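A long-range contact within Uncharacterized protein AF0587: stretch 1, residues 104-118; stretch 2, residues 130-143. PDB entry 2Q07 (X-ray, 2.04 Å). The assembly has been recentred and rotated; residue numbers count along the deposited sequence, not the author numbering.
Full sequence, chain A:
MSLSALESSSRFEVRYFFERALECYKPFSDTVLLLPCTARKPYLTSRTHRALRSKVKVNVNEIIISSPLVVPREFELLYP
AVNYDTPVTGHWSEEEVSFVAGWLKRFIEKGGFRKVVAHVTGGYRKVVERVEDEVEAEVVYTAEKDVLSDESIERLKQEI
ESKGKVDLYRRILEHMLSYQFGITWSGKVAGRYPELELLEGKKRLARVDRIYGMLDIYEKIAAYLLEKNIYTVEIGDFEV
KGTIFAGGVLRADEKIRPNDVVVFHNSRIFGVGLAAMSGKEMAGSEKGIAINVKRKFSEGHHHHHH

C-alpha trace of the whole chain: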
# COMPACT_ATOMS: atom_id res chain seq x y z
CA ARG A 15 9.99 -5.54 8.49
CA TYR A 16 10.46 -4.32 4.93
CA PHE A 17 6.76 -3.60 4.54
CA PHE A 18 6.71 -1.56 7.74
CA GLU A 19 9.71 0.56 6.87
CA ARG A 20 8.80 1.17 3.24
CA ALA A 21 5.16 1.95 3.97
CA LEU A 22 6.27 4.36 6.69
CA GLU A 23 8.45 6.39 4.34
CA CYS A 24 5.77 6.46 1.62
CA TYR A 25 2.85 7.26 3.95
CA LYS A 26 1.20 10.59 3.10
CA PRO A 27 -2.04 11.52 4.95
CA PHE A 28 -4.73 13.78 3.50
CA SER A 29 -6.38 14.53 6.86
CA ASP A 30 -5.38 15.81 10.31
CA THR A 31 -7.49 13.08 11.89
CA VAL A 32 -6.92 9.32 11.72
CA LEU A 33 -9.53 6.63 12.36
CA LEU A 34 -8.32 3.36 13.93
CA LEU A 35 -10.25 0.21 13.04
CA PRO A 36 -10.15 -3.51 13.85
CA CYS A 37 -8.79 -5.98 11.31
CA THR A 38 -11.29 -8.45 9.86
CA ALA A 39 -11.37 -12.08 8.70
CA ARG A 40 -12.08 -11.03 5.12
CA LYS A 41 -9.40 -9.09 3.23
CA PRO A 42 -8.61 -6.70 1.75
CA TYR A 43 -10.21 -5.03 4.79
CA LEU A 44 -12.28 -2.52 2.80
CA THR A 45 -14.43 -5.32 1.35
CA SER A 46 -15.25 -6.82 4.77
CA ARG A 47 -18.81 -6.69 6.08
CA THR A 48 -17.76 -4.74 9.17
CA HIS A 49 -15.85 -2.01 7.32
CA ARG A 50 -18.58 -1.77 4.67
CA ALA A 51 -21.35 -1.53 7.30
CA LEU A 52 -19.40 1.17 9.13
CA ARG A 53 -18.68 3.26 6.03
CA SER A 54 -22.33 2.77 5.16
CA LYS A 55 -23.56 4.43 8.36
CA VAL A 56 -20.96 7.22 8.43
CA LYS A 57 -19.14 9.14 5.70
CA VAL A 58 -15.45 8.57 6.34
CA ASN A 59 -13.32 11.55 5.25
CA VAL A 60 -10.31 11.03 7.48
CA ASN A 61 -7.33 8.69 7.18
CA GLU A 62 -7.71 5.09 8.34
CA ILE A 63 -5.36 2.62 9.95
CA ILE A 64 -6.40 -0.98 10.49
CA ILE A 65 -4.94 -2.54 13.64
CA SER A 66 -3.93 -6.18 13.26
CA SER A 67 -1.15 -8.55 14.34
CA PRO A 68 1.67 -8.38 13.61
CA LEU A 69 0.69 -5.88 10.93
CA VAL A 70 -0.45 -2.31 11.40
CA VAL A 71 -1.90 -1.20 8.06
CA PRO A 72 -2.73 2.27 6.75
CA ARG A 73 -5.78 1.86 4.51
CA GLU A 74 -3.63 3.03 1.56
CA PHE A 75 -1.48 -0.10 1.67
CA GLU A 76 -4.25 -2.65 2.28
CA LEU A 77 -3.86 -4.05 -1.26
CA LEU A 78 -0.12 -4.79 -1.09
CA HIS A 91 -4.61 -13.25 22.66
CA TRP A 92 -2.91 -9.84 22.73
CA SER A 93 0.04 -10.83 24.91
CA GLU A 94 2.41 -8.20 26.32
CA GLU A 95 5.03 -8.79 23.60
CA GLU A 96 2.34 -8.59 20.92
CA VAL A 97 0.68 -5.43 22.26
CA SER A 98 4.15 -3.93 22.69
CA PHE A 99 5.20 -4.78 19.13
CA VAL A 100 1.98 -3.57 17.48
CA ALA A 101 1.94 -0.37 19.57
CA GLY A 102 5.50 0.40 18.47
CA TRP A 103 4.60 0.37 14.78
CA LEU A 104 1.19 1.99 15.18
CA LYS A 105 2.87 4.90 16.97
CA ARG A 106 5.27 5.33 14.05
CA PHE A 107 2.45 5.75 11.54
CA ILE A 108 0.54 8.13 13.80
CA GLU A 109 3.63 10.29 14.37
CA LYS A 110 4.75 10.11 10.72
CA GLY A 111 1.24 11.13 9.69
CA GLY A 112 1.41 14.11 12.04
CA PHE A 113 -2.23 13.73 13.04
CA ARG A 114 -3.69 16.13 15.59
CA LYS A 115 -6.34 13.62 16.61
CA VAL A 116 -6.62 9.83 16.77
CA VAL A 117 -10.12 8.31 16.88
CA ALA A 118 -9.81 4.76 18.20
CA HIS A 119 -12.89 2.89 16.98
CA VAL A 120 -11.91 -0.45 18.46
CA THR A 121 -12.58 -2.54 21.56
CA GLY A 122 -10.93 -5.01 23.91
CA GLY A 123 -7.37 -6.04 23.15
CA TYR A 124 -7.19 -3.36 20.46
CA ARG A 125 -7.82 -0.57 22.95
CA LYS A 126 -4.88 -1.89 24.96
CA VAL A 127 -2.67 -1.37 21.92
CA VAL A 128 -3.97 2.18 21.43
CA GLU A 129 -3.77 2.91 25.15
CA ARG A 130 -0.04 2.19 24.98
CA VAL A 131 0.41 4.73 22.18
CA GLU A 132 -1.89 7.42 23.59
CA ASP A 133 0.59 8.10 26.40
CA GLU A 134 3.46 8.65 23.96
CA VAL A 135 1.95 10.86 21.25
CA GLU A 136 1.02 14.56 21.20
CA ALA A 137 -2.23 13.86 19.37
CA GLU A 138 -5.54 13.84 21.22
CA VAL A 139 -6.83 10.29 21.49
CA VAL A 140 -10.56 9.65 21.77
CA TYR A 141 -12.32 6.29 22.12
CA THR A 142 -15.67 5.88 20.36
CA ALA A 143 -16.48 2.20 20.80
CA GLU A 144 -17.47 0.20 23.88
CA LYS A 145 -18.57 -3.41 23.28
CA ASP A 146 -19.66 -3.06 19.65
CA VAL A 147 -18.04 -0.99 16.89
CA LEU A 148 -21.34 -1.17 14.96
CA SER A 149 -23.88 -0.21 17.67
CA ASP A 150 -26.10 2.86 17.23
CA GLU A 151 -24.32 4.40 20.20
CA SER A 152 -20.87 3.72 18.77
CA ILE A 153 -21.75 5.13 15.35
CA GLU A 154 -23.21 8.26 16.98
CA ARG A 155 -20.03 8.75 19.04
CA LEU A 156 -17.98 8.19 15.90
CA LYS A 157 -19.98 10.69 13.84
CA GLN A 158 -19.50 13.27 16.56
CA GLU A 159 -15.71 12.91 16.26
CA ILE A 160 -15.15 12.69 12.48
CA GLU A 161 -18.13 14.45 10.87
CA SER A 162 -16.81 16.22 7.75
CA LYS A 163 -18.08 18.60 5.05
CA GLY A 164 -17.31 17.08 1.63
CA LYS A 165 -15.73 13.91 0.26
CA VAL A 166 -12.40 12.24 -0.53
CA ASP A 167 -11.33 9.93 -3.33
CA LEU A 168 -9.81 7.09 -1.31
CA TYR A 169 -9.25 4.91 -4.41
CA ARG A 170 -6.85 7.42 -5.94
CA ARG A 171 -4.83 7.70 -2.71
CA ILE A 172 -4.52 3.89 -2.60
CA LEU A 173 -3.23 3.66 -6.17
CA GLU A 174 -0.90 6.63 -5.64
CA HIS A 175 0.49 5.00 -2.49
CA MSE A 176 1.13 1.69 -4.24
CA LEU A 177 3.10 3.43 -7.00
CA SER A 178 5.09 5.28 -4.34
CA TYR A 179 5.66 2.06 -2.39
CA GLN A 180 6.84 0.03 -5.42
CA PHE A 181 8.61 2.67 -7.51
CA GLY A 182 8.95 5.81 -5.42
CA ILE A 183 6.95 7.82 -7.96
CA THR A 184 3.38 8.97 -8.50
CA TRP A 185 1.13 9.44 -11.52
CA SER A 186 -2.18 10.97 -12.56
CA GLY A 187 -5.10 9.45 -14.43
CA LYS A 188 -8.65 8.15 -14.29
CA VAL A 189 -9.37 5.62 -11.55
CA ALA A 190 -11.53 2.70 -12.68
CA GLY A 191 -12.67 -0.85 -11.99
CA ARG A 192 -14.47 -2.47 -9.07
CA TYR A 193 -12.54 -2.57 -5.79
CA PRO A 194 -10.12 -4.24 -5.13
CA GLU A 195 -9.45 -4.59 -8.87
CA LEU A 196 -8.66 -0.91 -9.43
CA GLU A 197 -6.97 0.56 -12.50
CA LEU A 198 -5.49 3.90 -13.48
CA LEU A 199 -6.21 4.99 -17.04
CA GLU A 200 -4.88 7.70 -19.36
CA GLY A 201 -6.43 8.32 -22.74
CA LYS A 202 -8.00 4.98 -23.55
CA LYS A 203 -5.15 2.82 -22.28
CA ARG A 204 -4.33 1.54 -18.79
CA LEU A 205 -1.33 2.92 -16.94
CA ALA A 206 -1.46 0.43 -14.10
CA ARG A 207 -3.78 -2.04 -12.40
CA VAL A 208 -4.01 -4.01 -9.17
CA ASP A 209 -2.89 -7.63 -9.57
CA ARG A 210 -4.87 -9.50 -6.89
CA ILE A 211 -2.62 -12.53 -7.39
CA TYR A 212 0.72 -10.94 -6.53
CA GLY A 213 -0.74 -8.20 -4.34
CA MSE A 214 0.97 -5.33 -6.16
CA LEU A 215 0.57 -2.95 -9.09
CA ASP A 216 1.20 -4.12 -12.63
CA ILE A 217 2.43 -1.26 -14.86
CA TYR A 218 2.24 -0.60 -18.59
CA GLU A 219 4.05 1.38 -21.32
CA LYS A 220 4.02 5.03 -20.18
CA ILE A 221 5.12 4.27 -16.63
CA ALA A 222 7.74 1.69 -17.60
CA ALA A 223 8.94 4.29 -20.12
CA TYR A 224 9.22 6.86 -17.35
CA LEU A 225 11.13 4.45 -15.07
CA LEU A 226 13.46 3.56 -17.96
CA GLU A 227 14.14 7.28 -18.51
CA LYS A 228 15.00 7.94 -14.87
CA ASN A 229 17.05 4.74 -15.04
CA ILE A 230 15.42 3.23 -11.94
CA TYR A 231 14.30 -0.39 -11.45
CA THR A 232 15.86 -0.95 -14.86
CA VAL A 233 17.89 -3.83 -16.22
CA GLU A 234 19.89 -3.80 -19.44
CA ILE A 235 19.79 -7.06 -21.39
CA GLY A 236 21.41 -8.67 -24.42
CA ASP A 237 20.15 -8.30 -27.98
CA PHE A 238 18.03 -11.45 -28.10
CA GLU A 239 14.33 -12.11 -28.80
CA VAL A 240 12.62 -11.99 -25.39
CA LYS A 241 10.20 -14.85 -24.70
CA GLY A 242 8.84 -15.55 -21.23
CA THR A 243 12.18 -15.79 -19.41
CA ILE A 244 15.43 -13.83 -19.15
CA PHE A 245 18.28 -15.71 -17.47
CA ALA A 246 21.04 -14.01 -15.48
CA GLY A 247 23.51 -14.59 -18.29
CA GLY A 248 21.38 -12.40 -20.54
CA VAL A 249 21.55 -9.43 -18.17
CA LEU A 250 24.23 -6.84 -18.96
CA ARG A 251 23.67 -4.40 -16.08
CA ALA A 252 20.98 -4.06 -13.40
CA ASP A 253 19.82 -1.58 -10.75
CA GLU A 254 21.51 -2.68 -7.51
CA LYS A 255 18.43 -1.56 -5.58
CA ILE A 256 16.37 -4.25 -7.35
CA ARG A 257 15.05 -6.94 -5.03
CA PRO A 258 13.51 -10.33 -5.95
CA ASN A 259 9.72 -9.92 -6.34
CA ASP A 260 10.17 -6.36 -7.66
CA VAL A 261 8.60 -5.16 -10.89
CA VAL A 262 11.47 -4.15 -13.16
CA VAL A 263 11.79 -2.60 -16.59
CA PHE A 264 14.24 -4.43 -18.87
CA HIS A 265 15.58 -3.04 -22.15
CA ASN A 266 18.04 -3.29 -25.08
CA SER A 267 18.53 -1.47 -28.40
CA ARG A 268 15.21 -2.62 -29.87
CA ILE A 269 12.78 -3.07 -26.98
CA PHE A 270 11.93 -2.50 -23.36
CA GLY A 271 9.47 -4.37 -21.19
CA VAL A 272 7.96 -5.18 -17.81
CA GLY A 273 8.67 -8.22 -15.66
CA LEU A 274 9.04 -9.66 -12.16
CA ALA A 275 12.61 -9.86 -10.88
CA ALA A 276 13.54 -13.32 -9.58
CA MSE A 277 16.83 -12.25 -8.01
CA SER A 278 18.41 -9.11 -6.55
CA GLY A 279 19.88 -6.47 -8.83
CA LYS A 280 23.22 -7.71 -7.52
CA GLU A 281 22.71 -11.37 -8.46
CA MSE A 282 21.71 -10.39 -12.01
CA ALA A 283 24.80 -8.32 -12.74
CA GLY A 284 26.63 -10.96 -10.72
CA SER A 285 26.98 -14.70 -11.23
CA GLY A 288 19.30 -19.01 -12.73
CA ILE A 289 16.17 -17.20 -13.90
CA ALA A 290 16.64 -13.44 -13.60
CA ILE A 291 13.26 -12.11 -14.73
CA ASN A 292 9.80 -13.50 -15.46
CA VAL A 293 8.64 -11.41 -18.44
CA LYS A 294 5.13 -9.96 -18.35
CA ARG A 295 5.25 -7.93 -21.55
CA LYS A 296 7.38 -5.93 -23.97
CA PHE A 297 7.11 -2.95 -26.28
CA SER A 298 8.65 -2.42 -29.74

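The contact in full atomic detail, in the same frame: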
# COMPACT_ATOMS: atom_id res chain seq x y z
N LEU A 104 2.34 1.11 15.30
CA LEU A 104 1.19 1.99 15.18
C LEU A 104 1.59 3.43 15.50
O LEU A 104 1.18 4.37 14.80
CB LEU A 104 0.06 1.55 16.12
CG LEU A 104 -1.13 2.53 16.19
CD1 LEU A 104 -1.80 2.66 14.82
CD2 LEU A 104 -2.14 2.04 17.23
N LYS A 105 2.39 3.58 16.56
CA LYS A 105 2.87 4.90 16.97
C LYS A 105 3.64 5.58 15.85
O LYS A 105 3.50 6.78 15.63
CB LYS A 105 3.79 4.81 18.20
CG LYS A 105 4.26 6.20 18.64
CD LYS A 105 4.89 6.23 20.02
CE LYS A 105 6.33 5.79 20.01
NZ LYS A 105 6.99 6.11 21.31
N ARG A 106 4.47 4.81 15.15
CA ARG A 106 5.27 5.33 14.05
C ARG A 106 4.42 5.93 12.95
O ARG A 106 4.72 7.01 12.44
CB ARG A 106 6.15 4.24 13.47
CG ARG A 106 7.07 3.66 14.52
CD ARG A 106 8.27 3.00 13.90
NE ARG A 106 9.13 2.43 14.94
CZ ARG A 106 10.35 1.97 14.71
NH1 ARG A 106 10.86 2.01 13.49
NH2 ARG A 106 11.06 1.47 15.72
N PHE A 107 3.34 5.24 12.58
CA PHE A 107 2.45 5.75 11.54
C PHE A 107 1.68 6.99 12.00
O PHE A 107 1.48 7.92 11.23
CB PHE A 107 1.46 4.66 11.11
CG PHE A 107 2.05 3.64 10.17
CD1 PHE A 107 2.22 2.32 10.56
CD2 PHE A 107 2.41 4.00 8.87
CE1 PHE A 107 2.73 1.37 9.69
CE2 PHE A 107 2.93 3.06 7.99
CZ PHE A 107 3.09 1.74 8.39
N ILE A 108 1.27 7.00 13.26
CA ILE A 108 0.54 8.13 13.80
C ILE A 108 1.46 9.36 13.83
O ILE A 108 1.06 10.46 13.43
CB ILE A 108 0.06 7.84 15.24
CG1 ILE A 108 -1.11 6.86 15.21
CG2 ILE A 108 -0.33 9.16 15.95
CD1 ILE A 108 -1.56 6.45 16.61
N GLU A 109 2.69 9.18 14.29
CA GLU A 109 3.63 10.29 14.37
C GLU A 109 4.13 10.74 12.98
O GLU A 109 4.32 11.92 12.73
CB GLU A 109 4.77 9.93 15.32
CG GLU A 109 4.28 9.87 16.78
CD GLU A 109 5.37 9.75 17.83
OE1 GLU A 109 5.23 10.39 18.89
OE2 GLU A 109 6.36 9.00 17.61
N LYS A 110 4.32 9.78 12.08
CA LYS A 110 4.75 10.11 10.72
C LYS A 110 3.63 10.89 10.03
O LYS A 110 3.87 11.83 9.27
CB LYS A 110 5.05 8.84 9.92
CG LYS A 110 5.22 9.09 8.41
CD LYS A 110 6.44 9.95 8.12
CE LYS A 110 6.46 10.46 6.67
NZ LYS A 110 6.56 9.37 5.64
N GLY A 111 2.39 10.48 10.29
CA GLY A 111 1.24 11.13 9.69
C GLY A 111 1.00 12.53 10.25
O GLY A 111 0.30 13.33 9.63
N GLY A 112 1.57 12.81 11.41
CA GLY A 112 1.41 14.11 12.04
C GLY A 112 -0.02 14.49 12.36
O GLY A 112 -0.38 15.66 12.30
N PHE A 113 -0.83 13.49 12.71
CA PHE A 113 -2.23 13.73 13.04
C PHE A 113 -2.40 14.52 14.33
O PHE A 113 -1.60 14.39 15.26
CB PHE A 113 -2.97 12.39 13.17
CG PHE A 113 -2.85 11.50 11.96
CD1 PHE A 113 -2.02 10.38 11.99
CD2 PHE A 113 -3.55 11.78 10.80
CE1 PHE A 113 -1.89 9.54 10.87
CE2 PHE A 113 -3.44 10.96 9.67
CZ PHE A 113 -2.61 9.84 9.71
N ARG A 114 -3.43 15.35 14.39
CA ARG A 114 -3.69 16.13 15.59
C ARG A 114 -4.67 15.37 16.47
O ARG A 114 -4.78 15.64 17.66
CB ARG A 114 -4.29 17.50 15.24
CG ARG A 114 -5.64 17.45 14.53
CD ARG A 114 -6.34 18.81 14.61
NE ARG A 114 -7.50 18.76 15.50
CZ ARG A 114 -8.70 18.33 15.13
NH1 ARG A 114 -8.91 17.91 13.89
NH2 ARG A 114 -9.69 18.28 16.02
N LYS A 115 -5.37 14.42 15.87
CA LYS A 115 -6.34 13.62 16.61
C LYS A 115 -6.42 12.18 16.11
O LYS A 115 -6.38 11.91 14.91
CB LYS A 115 -7.72 14.27 16.53
CG LYS A 115 -8.72 13.70 17.52
CD LYS A 115 -9.83 12.95 16.83
CE LYS A 115 -10.83 13.91 16.21
NZ LYS A 115 -11.68 14.54 17.26
N VAL A 116 -6.52 11.25 17.06
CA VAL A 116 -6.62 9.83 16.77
C VAL A 116 -7.96 9.33 17.33
O VAL A 116 -8.19 9.40 18.53
CB VAL A 116 -5.47 9.03 17.47
CG1 VAL A 116 -5.66 7.52 17.26
CG2 VAL A 116 -4.13 9.48 16.94
N VAL A 117 -8.84 8.85 16.45
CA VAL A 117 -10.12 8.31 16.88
C VAL A 117 -10.01 6.78 16.88
O VAL A 117 -10.00 6.15 15.82
CB VAL A 117 -11.28 8.69 15.94
CG1 VAL A 117 -12.57 8.15 16.50
CG2 VAL A 117 -11.35 10.19 15.77
N ALA A 118 -9.94 6.20 18.07
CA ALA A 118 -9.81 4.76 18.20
C ALA A 118 -11.17 4.05 18.21
O ALA A 118 -11.81 3.93 19.25
CB ALA A 118 -9.05 4.42 19.48
N ARG A 130 -1.49 2.12 24.86
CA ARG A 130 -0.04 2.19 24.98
C ARG A 130 0.51 3.39 24.22
O ARG A 130 1.40 4.08 24.70
CB ARG A 130 0.61 0.93 24.41
CG ARG A 130 0.47 -0.33 25.24
CD ARG A 130 1.23 -0.23 26.57
NE ARG A 130 1.53 -1.55 27.12
CZ ARG A 130 2.49 -2.34 26.67
NH1 ARG A 130 3.27 -1.95 25.67
NH2 ARG A 130 2.68 -3.54 27.21
N VAL A 131 -0.03 3.63 23.03
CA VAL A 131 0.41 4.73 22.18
C VAL A 131 -0.07 6.11 22.65
O VAL A 131 0.67 7.10 22.57
CB VAL A 131 -0.07 4.54 20.73
CG1 VAL A 131 0.45 5.67 19.86
CG2 VAL A 131 0.39 3.19 20.19
N GLU A 132 -1.31 6.17 23.12
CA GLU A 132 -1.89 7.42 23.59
C GLU A 132 -0.94 8.18 24.50
O GLU A 132 -0.77 9.38 24.35
CB GLU A 132 -3.20 7.16 24.33
CG GLU A 132 -3.87 8.43 24.82
CD GLU A 132 -5.10 8.16 25.69
OE1 GLU A 132 -5.72 9.15 26.14
OE2 GLU A 132 -5.43 6.98 25.93
N ASP A 133 -0.32 7.47 25.44
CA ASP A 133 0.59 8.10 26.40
C ASP A 133 1.91 8.59 25.81
O ASP A 133 2.68 9.29 26.48
CB ASP A 133 0.92 7.13 27.55
CG ASP A 133 -0.31 6.62 28.28
OD1 ASP A 133 -1.24 7.42 28.54
OD2 ASP A 133 -0.34 5.42 28.62
N GLU A 134 2.20 8.24 24.56
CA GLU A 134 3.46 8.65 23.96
C GLU A 134 3.36 9.63 22.80
O GLU A 134 4.38 10.10 22.30
CB GLU A 134 4.22 7.40 23.51
CG GLU A 134 4.22 6.28 24.54
CD GLU A 134 5.08 5.11 24.11
OE1 GLU A 134 5.12 4.81 22.90
OE2 GLU A 134 5.70 4.47 24.99
N VAL A 135 2.14 9.95 22.37
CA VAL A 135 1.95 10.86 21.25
C VAL A 135 1.32 12.19 21.66
O VAL A 135 0.59 12.24 22.65
CB VAL A 135 1.07 10.21 20.16
CG1 VAL A 135 1.66 8.85 19.76
CG2 VAL A 135 -0.35 10.04 20.67
N GLU A 136 1.58 13.24 20.90
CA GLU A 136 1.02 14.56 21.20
C GLU A 136 -0.45 14.64 20.82
O GLU A 136 -1.22 15.41 21.41
CB GLU A 136 1.77 15.66 20.44
CG GLU A 136 3.27 15.71 20.64
CD GLU A 136 3.87 16.98 20.03
OE1 GLU A 136 3.37 17.42 18.97
OE2 GLU A 136 4.84 17.52 20.60
N ALA A 137 -0.85 13.85 19.83
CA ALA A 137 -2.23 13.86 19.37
C ALA A 137 -3.25 13.58 20.46
O ALA A 137 -2.96 12.91 21.45
CB ALA A 137 -2.42 12.86 18.22
N GLU A 138 -4.45 14.11 20.28
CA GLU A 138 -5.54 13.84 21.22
C GLU A 138 -6.03 12.46 20.81
O GLU A 138 -6.12 12.16 19.62
CB GLU A 138 -6.69 14.83 21.04
CG GLU A 138 -6.26 16.17 20.46
CD GLU A 138 -7.41 17.16 20.37
OE1 GLU A 138 -8.45 16.82 19.75
OE2 GLU A 138 -7.27 18.27 20.92
N VAL A 139 -6.33 11.62 21.79
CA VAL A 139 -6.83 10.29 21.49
C VAL A 139 -8.19 10.12 22.13
O VAL A 139 -8.33 10.27 23.35
CB VAL A 139 -5.87 9.19 22.01
CG1 VAL A 139 -6.32 7.82 21.51
CG2 VAL A 139 -4.45 9.48 21.55
N VAL A 140 -9.19 9.84 21.31
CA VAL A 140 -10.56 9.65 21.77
C VAL A 140 -11.03 8.24 21.44
O VAL A 140 -10.71 7.70 20.38
CB VAL A 140 -11.51 10.66 21.09
CG1 VAL A 140 -11.11 12.09 21.49
CG2 VAL A 140 -11.44 10.50 19.58
N TYR A 141 -11.80 7.64 22.34
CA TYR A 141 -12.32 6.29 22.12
C TYR A 141 -13.83 6.38 21.85
O TYR A 141 -14.57 6.98 22.63
CB TYR A 141 -12.03 5.42 23.34
CG TYR A 141 -10.56 5.31 23.64
CD1 TYR A 141 -9.89 6.34 24.31
CD2 TYR A 141 -9.80 4.23 23.18
CE1 TYR A 141 -8.52 6.30 24.51
CE2 TYR A 141 -8.43 4.18 23.38
CZ TYR A 141 -7.79 5.22 24.04
OH TYR A 141 -6.43 5.19 24.22
N THR A 142 -14.27 5.80 20.75
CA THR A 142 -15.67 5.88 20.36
C THR A 142 -16.46 4.58 20.40
O THR A 142 -17.66 4.57 20.11
CB THR A 142 -15.79 6.47 18.93
OG1 THR A 142 -14.91 5.75 18.05
CG2 THR A 142 -15.40 7.95 18.93
N ALA A 143 -15.80 3.48 20.76
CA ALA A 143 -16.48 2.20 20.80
C ALA A 143 -16.33 1.44 22.12
O ALA A 143 -15.23 1.27 22.64
CB ALA A 143 -15.98 1.33 19.65
O HOH W 1 6.65 9.06 20.74
O HOH W 2 3.64 12.56 18.54
O HOH W 3 -13.22 2.89 21.22

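The contact has two parts: a helix packed on V131 and the loop residues E134 and V135, then strand beside strand. It buries 851 Å² over both sides. On the helix of stretch 1, L104 opens the apolar seam: its CD2 lies 4.1 Å from CG2 of V131. K105 serves two purposes. Its aliphatic stem covers valines, with CB 3.8 Å from V131 CG1 and CG 3.9 Å from V135 CG1, while a bend at chi3 (p), in a chain otherwise t, brings NZ to a salt bridge with E134 OE1 at 2.8 Å. A long, amphipathic residue suits this border between core and solvent. One turn on, buried I108 continues the seam, its CD1 3.9 Å from V131 CG1. E109 starts sideways, but its carboxylate reaches back to water: water 1 joins E109 OE1 (2.7 Å), K105 NZ (3.0 Å) and E134 O (2.9 Å).

The helix gives way at G112, whose positive phi favours glycine, and the chain turns into the sheet. The strands run parallel, in register from K115–E138 to A118–Y141. Their ladder begins just before the strand, where E138 N donates to R114 O (3.1 Å). V116 then uses both backbone polar atoms, its N donating to E138 O (2.7 Å) and its O accepting from V140 N (3.0 Å). A118 N donates to V140 O (2.9 Å); a weak bond from T142 N to A118 O (3.4 Å) ends the series.

Side chains alternate between faces. K115 and V117 share one with E138 and V140, where V117 CG2 meets V140 CG2 at 3.8 Å. V116 and A118 occupy the other with V139 and Y141. There V116 CG2 also packs 4.0 Å from A137 CB, and small A118 places CB 3.8 Å from Y141 CD2.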